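PDB 4M8K: hypothetical protein, GDSL-like Lipase/Acylhydrolase family protein from Bacteroides uniformis, which probably hydrolyses ester bonds as a GDSL-like lipase or acylhydrolase, its natural substrate not being established. Local coordinates for residues R78-H89 with R100-G110. Residues are numbered along the deposited sequence; the frame is centred on the assembly and turned at random.
Sequences RNNSYSGSTVCH and RSFITRIHNLG. With ACT (acetate ion), chain C.
OD1 of Asn-80 takes the NE of Arg-105 at 3.0 Å, a weaker bond from NH2 of the same guanidinium, and a third from Asn-42. Arg-105 comes in side-on, since its NH2 also reaches the backbone O of Asn-80 at 2.8 Å; both oxygens lie near the guanidinium plane, although the nitrogens stand above the two carbonyl planes. With CG anti to the backbone N (chi1 -163°), Asn-80 also directs ND2 at the O of Asn-108, a nearly straight bond (169°). On the far nitrogen of Arg-105, NH1 bonds the O of Arg-100 at 3.0 Å and, weakly, OG of Ser-85, while CB of Tyr-82 covers one guanidinium face. A leucine in place of Arg-105 would probably cost Asn-80 O and Arg-100 O their guanidinium donors, leave OD1 of Asn-80 to Asn-42, and weaken the tie between 100-110 and the Tyr-82 to Ser-85 turn.

Arg-100 lays CB over a face of the Tyr-82 ring, 3.9 Å from the centroid, and bends back at chi3 (73°) to set its guanidinium over OH of that tyrosine. The N of Phe-102 bonds the O of Thr-86 at 2.8 Å. ND1 of His-89 pairs with OG of Ser-101 at 2.9 Å, and CD1 of Ile-103 lies over one face of the imidazole in a CH-pi contact.

Strand 75-81 is an outermost strand of the parallel sheet, beside 22-27, whose Gly-27 O also receives Arg-105 NH2. The type II turn just after strand 75-81 gives Gly-84 N to an acetate also held by Ser-29, Asn-122 and His-205; these four match the Ser-Gly-Asn-His set of SGNH hydrolases, so the acetate probably marks the active site, with Gly-84 N at the presumed oxyanion hole. Ile-103 rests on helix 146-160.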
ATOM      1  N   ARG A  78       8.678  -9.054  -0.632  1.00 21.94           N
ATOM      2  CA  ARG A  78       7.586  -9.308  -1.546  1.00 19.06           C
ATOM      3  C   ARG A  78       6.931  -8.000  -1.885  1.00 20.47           C
ATOM      4  O   ARG A  78       6.612  -7.237  -1.003  1.00 20.60           O
ATOM      5  CB  ARG A  78       6.510 -10.224  -0.952  1.00 21.05           C
ATOM      6  CG  ARG A  78       6.924 -11.679  -0.792  1.00 22.71           C
ATOM      7  CD  ARG A  78       7.277 -12.377  -2.127  1.00 21.56           C
ATOM      8  NE  ARG A  78       7.430 -13.803  -1.829  1.00 28.81           N
ATOM      9  CZ  ARG A  78       6.414 -14.669  -1.686  1.00 34.31           C
ATOM     10  NH1 ARG A  78       5.142 -14.311  -1.877  1.00 34.34           N
ATOM     11  NH2 ARG A  78       6.686 -15.929  -1.368  1.00 35.73           N
ATOM     12  N   ASN A  79       6.681  -7.793  -3.174  1.00 17.46           N
ATOM     13  CA  ASN A  79       5.798  -6.721  -3.634  1.00 18.55           C
ATOM     14  C   ASN A  79       4.407  -7.269  -4.037  1.00 17.68           C
ATOM     15  O   ASN A  79       4.156  -7.589  -5.219  1.00 18.64           O
ATOM     16  CB  ASN A  79       6.438  -5.948  -4.784  1.00 18.90           C
ATOM     17  CG  ASN A  79       5.632  -4.712  -5.149  1.00 21.92           C
ATOM     18  OD1 ASN A  79       4.651  -4.408  -4.489  1.00 19.73           O
ATOM     19  ND2 ASN A  79       5.972  -4.081  -6.278  1.00 20.11           N
ATOM     20  N   ASN A  80       3.556  -7.389  -3.035  1.00 17.73           N
ATOM     21  CA  ASN A  80       2.173  -7.807  -3.255  1.00 19.39           C
ATOM     22  C   ASN A  80       1.297  -6.604  -3.535  1.00 19.15           C
ATOM     23  O   ASN A  80       0.610  -6.091  -2.660  1.00 16.40           O
ATOM     24  CB  ASN A  80       1.643  -8.593  -2.057  1.00 20.12           C
ATOM     25  CG  ASN A  80       0.399  -9.383  -2.390  1.00 19.51           C
ATOM     26  OD1 ASN A  80      -0.388  -8.989  -3.265  1.00 22.38           O
ATOM     27  ND2 ASN A  80       0.209 -10.495  -1.703  1.00 23.11           N
ATOM     28  N   SER A  81       1.333  -6.166  -4.782  1.00 17.56           N
ATOM     29  CA  SER A  81       0.588  -5.020  -5.246  1.00 17.45           C
ATOM     30  C   SER A  81      -0.246  -5.436  -6.438  1.00 16.69           C
ATOM     31  O   SER A  81       0.164  -6.267  -7.230  1.00 21.52           O
ATOM     32  CB  SER A  81       1.500  -3.820  -5.560  1.00 20.71           C
ATOM     33  OG  SER A  81       2.219  -3.346  -4.394  1.00 18.31           O
ATOM     34  N   TYR A  82      -1.434  -4.826  -6.533  1.00 17.85           N
ATOM     35  CA  TYR A  82      -2.529  -5.278  -7.372  1.00 18.87           C
ATOM     36  C   TYR A  82      -3.365  -4.076  -7.805  1.00 18.93           C
ATOM     37  O   TYR A  82      -4.059  -3.444  -6.998  1.00 16.55           O
ATOM     38  CB  TYR A  82      -3.373  -6.273  -6.594  1.00 17.26           C
ATOM     39  CG  TYR A  82      -4.360  -7.149  -7.384  1.00 16.42           C
ATOM     40  CD1 TYR A  82      -5.253  -6.623  -8.321  1.00 20.67           C
ATOM     41  CD2 TYR A  82      -4.414  -8.522  -7.152  1.00 22.45           C
ATOM     42  CE1 TYR A  82      -6.142  -7.444  -9.025  1.00 24.25           C
ATOM     43  CE2 TYR A  82      -5.290  -9.341  -7.850  1.00 22.85           C
ATOM     44  CZ  TYR A  82      -6.169  -8.789  -8.771  1.00 25.03           C
ATOM     45  OH  TYR A  82      -7.064  -9.611  -9.425  1.00 33.57           O
ATOM     46  N   SER A  83      -3.357  -3.825  -9.114  1.00 21.84           N
ATOM     47  CA  SER A  83      -4.040  -2.671  -9.721  0.67 19.29           C
ATOM     48  C   SER A  83      -5.516  -2.637  -9.450  1.00 21.15           C
ATOM     49  O   SER A  83      -6.212  -3.615  -9.633  1.00 20.20           O
ATOM     50  CB  SER A  83      -3.893  -2.691 -11.244  0.67 22.25           C
ATOM     51  OG  SER A  83      -2.581  -2.476 -11.593  0.67 24.63           O
ATOM     52  N   GLY A  84      -6.014  -1.493  -8.995  1.00 22.12           N
ATOM     53  CA  GLY A  84      -7.431  -1.359  -8.774  1.00 23.23           C
ATOM     54  C   GLY A  84      -7.882  -1.948  -7.450  1.00 20.01           C
ATOM     55  O   GLY A  84      -9.024  -1.706  -7.017  1.00 22.82           O
ATOM     56  N   SER A  85      -7.000  -2.660  -6.749  1.00 19.17           N
ATOM     57  CA  SER A  85      -7.452  -3.361  -5.519  1.00 16.71           C
ATOM     58  C   SER A  85      -7.720  -2.388  -4.346  1.00 17.69           C
ATOM     59  O   SER A  85      -7.043  -1.370  -4.165  1.00 21.46           O
ATOM     60  CB  SER A  85      -6.469  -4.436  -5.027  1.00 19.05           C
ATOM     61  OG  SER A  85      -5.210  -3.863  -4.659  1.00 20.42           O
ATOM     62  N   THR A  86      -8.780  -2.705  -3.620  1.00 18.06           N
ATOM     63  CA  THR A  86      -9.288  -1.938  -2.511  1.00 19.83           C
ATOM     64  C   THR A  86      -8.877  -2.535  -1.192  1.00 18.16           C
ATOM     65  O   THR A  86      -8.592  -3.717  -1.088  1.00 19.68           O
ATOM     66  CB  THR A  86     -10.840  -1.950  -2.516  1.00 20.90           C
ATOM     67  OG1 THR A  86     -11.272  -3.279  -2.743  1.00 18.33           O
ATOM     68  CG2 THR A  86     -11.387  -1.039  -3.592  1.00 19.02           C
ATOM     69  N   VAL A  87      -8.871  -1.723  -0.149  1.00 16.94           N
ATOM     70  CA  VAL A  87      -8.691  -2.250   1.180  1.00 17.48           C
ATOM     71  C   VAL A  87      -9.874  -3.114   1.604  1.00 16.61           C
ATOM     72  O   VAL A  87      -9.688  -4.209   2.138  1.00 19.21           O
ATOM     73  CB  VAL A  87      -8.547  -1.103   2.175  1.00 17.60           C
ATOM     74  CG1 VAL A  87      -8.608  -1.605   3.608  1.00 19.32           C
ATOM     75  CG2 VAL A  87      -7.245  -0.365   1.901  1.00 18.39           C
ATOM     76  N   CYS A  88     -11.095  -2.600   1.419  1.00 19.46           N
ATOM     77  CA  CYS A  88     -12.300  -3.299   1.790  1.00 16.50           C
ATOM     78  C   CYS A  88     -12.767  -4.215   0.629  1.00 21.12           C
ATOM     79  O   CYS A  88     -12.221  -4.134  -0.508  1.00 20.94           O
ATOM     80  CB  CYS A  88     -13.427  -2.323   2.231  1.00 19.06           C
ATOM     81  SG  CYS A  88     -14.205  -1.408   0.894  1.00 22.23           S
ATOM     82  N   HIS A  89     -13.798  -5.030   0.891  1.00 20.37           N
ATOM     83  CA  HIS A  89     -14.300  -5.973  -0.138  1.00 20.81           C
ATOM     84  C   HIS A  89     -15.194  -5.347  -1.192  1.00 21.34           C
ATOM     85  O   HIS A  89     -15.575  -6.024  -2.126  1.00 22.41           O
ATOM     86  CB  HIS A  89     -15.060  -7.108   0.500  1.00 22.30           C
ATOM     87  CG  HIS A  89     -14.252  -7.954   1.426  1.00 20.95           C
ATOM     88  ND1 HIS A  89     -13.011  -8.439   1.109  1.00 20.00           N
ATOM     89  CD2 HIS A  89     -14.552  -8.453   2.650  1.00 23.21           C
ATOM     90  CE1 HIS A  89     -12.572  -9.200   2.087  1.00 22.95           C
ATOM     91  NE2 HIS A  89     -13.497  -9.245   3.027  1.00 22.55           N
ATOM     92  N   ARG A 100      -9.578 -10.017  -4.153  1.00 23.63           N
ATOM     93  CA  ARG A 100      -8.360  -9.227  -4.335  1.00 19.25           C
ATOM     94  C   ARG A 100      -8.120  -8.105  -3.356  1.00 19.16           C
ATOM     95  O   ARG A 100      -7.157  -7.346  -3.531  1.00 21.70           O
ATOM     96  CB  ARG A 100      -8.341  -8.571  -5.720  1.00 16.98           C
ATOM     97  CG  ARG A 100      -9.449  -7.512  -5.905  1.00 19.15           C
ATOM     98  CD  ARG A 100      -9.652  -7.169  -7.409  1.00 20.81           C
ATOM     99  NE  ARG A 100     -10.320  -8.267  -8.072  1.00 21.51           N
ATOM    100  CZ  ARG A 100     -10.517  -8.333  -9.383  1.00 30.00           C
ATOM    101  NH1 ARG A 100     -10.050  -7.387 -10.209  1.00 22.63           N
ATOM    102  NH2 ARG A 100     -11.144  -9.360  -9.868  1.00 32.99           N
ATOM    103  N   SER A 101      -8.932  -8.000  -2.323  1.00 19.19           N
ATOM    104  CA  SER A 101      -8.828  -6.871  -1.435  1.00 17.79           C
ATOM    105  C   SER A 101      -7.602  -7.002  -0.569  1.00 16.86           C
ATOM    106  O   SER A 101      -7.103  -8.121  -0.408  1.00 17.63           O
ATOM    107  CB  SER A 101     -10.102  -6.768  -0.604  1.00 16.18           C
ATOM    108  OG  SER A 101     -10.321  -7.957   0.097  1.00 18.16           O
ATOM    109  N   PHE A 102      -7.118  -5.888   0.003  1.00 15.84           N
ATOM    110  CA  PHE A 102      -5.849  -5.933   0.757  1.00 17.75           C
ATOM    111  C   PHE A 102      -6.001  -6.989   1.842  1.00 17.31           C
ATOM    112  O   PHE A 102      -5.093  -7.714   2.129  1.00 18.20           O
ATOM    113  CB  PHE A 102      -5.491  -4.609   1.416  1.00 18.41           C
ATOM    114  CG  PHE A 102      -4.832  -3.602   0.499  1.00 18.92           C
ATOM    115  CD1 PHE A 102      -5.197  -3.461  -0.808  1.00 18.13           C
ATOM    116  CD2 PHE A 102      -3.850  -2.779   0.997  1.00 21.59           C
ATOM    117  CE1 PHE A 102      -4.545  -2.561  -1.635  1.00 20.87           C
ATOM    118  CE2 PHE A 102      -3.244  -1.834   0.208  1.00 17.89           C
ATOM    119  CZ  PHE A 102      -3.584  -1.730  -1.115  1.00 17.63           C
ATOM    120  N   ILE A 103      -7.174  -7.037   2.448  1.00 17.38           N
ATOM    121  CA  ILE A 103      -7.389  -7.871   3.640  1.00 21.78           C
ATOM    122  C   ILE A 103      -7.373  -9.361   3.340  1.00 21.74           C
ATOM    123  O   ILE A 103      -7.225 -10.185   4.255  1.00 23.22           O
ATOM    124  CB  ILE A 103      -8.646  -7.444   4.418  1.00 23.37           C
ATOM    125  CG1 ILE A 103      -9.914  -7.547   3.564  1.00 22.09           C
ATOM    126  CG2 ILE A 103      -8.469  -6.031   4.978  1.00 23.64           C
ATOM    127  CD1 ILE A 103     -11.128  -7.045   4.331  1.00 21.39           C
ATOM    128  N   THR A 104      -7.410  -9.710   2.072  1.00 20.23           N
ATOM    129  CA  THR A 104      -7.301 -11.097   1.660  1.00 19.81           C
ATOM    130  C   THR A 104      -5.879 -11.490   1.294  1.00 20.54           C
ATOM    131  O   THR A 104      -5.628 -12.654   1.069  1.00 22.99           O
ATOM    132  CB  THR A 104      -8.206 -11.388   0.449  1.00 18.17           C
ATOM    133  OG1 THR A 104      -7.675 -10.738  -0.716  1.00 21.89           O
ATOM    134  CG2 THR A 104      -9.622 -10.883   0.709  1.00 23.97           C
ATOM    135  N   ARG A 105      -4.955 -10.524   1.238  1.00 19.84           N
ATOM    136  CA  ARG A 105      -3.582 -10.784   0.791  1.00 18.04           C
ATOM    137  C   ARG A 105      -2.528 -10.711   1.864  1.00 19.17           C
ATOM    138  O   ARG A 105      -1.356 -10.856   1.601  1.00 19.24           O
ATOM    139  CB  ARG A 105      -3.286  -9.801  -0.317  1.00 18.72           C
ATOM    140  CG  ARG A 105      -3.999 -10.217  -1.612  1.00 18.72           C
ATOM    141  CD  ARG A 105      -4.376  -9.048  -2.506  1.00 21.43           C
ATOM    142  NE  ARG A 105      -3.243  -8.174  -2.717  1.00 26.64           N
ATOM    143  CZ  ARG A 105      -3.295  -6.871  -2.906  1.00 22.87           C
ATOM    144  NH1 ARG A 105      -4.440  -6.217  -2.969  1.00 21.66           N
ATOM    145  NH2 ARG A 105      -2.174  -6.223  -3.029  1.00 26.91           N
ATOM    146  N   ILE A 106      -2.979 -10.515   3.112  1.00 16.22           N
ATOM    147  CA  ILE A 106      -2.109 -10.267   4.258  1.00 19.76           C
ATOM    148  C   ILE A 106      -1.207 -11.433   4.691  1.00 20.35           C
ATOM    149  O   ILE A 106      -0.231 -11.180   5.358  1.00 22.12           O
ATOM    150  CB  ILE A 106      -2.953  -9.843   5.497  1.00 16.88           C
ATOM    151  CG1 ILE A 106      -4.022 -10.870   5.829  1.00 22.89           C
ATOM    152  CG2 ILE A 106      -3.620  -8.496   5.245  1.00 22.53           C
ATOM    153  CD1 ILE A 106      -4.707 -10.587   7.177  1.00 24.19           C
ATOM    154  N   HIS A 107      -1.512 -12.667   4.287  1.00 22.02           N
ATOM    155  CA  HIS A 107      -0.631 -13.827   4.530  1.00 24.02           C
ATOM    156  C   HIS A 107       0.480 -14.019   3.513  1.00 26.37           C
ATOM    157  O   HIS A 107       1.338 -14.882   3.723  1.00 27.15           O
ATOM    158  CB  HIS A 107      -1.424 -15.151   4.588  1.00 22.01           C
ATOM    159  CG  HIS A 107      -2.460 -15.201   5.669  1.00 21.78           C
ATOM    160  ND1 HIS A 107      -2.242 -15.806   6.885  1.00 22.17           N
ATOM    161  CD2 HIS A 107      -3.730 -14.713   5.715  1.00 21.22           C
ATOM    162  CE1 HIS A 107      -3.324 -15.705   7.627  1.00 21.32           C
ATOM    163  NE2 HIS A 107      -4.245 -15.047   6.939  1.00 22.03           N
ATOM    164  N   ASN A 108       0.481 -13.284   2.416  1.00 18.91           N
ATOM    165  CA  ASN A 108       1.454 -13.545   1.373  1.00 22.79           C
ATOM    166  C   ASN A 108       2.378 -12.345   1.175  1.00 22.39           C
ATOM    167  O   ASN A 108       2.302 -11.644   0.163  1.00 22.48           O
ATOM    168  CB  ASN A 108       0.706 -13.939   0.093  1.00 17.76           C
ATOM    169  CG  ASN A 108       1.588 -14.517  -0.960  1.00 20.32           C
ATOM    170  OD1 ASN A 108       2.690 -15.020  -0.731  1.00 19.10           O
ATOM    171  ND2 ASN A 108       1.088 -14.444  -2.188  1.00 19.99           N
ATOM    172  N   LEU A 109       3.265 -12.131   2.162  1.00 21.07           N
ATOM    173  CA  LEU A 109       4.232 -11.039   2.170  1.00 20.93           C
ATOM    174  C   LEU A 109       5.661 -11.481   2.491  1.00 20.27           C
ATOM    175  O   LEU A 109       6.524 -10.638   2.776  1.00 22.15           O
ATOM    176  CB  LEU A 109       3.792 -10.023   3.212  1.00 19.77           C
ATOM    177  CG  LEU A 109       2.430  -9.354   2.946  1.00 20.76           C
ATOM    178  CD1 LEU A 109       2.095  -8.411   4.086  1.00 17.83           C
ATOM    179  CD2 LEU A 109       2.469  -8.589   1.664  1.00 19.03           C
ATOM    180  N   GLY A 110       5.882 -12.798   2.509  1.00 20.47           N
ATOM    181  CA  GLY A 110       7.152 -13.379   2.887  1.00 22.13           C
ATOM    182  C   GLY A 110       7.445 -13.219   4.369  1.00 25.33           C
ATOM    183  O   GLY A 110       6.530 -13.272   5.198  1.00 22.90           O
TER
HETATM  184  C   ACT C 301      -5.041   2.086  -8.632  1.00 20.91           C
HETATM  185  O   ACT C 301      -4.993   2.208  -9.867  1.00 21.86           O
HETATM  186  OXT ACT C 301      -5.003   0.962  -8.131  1.00 15.33           O
HETATM  187  CH3 ACT C 301      -5.120   3.273  -7.719  1.00 24.14           C
HETATM  188  O   HOH W   1       3.670 -11.754  -2.113  1.00 23.98           O
HETATM  189  O   HOH W   2      -8.882  -4.692  -9.579  1.00 21.34           O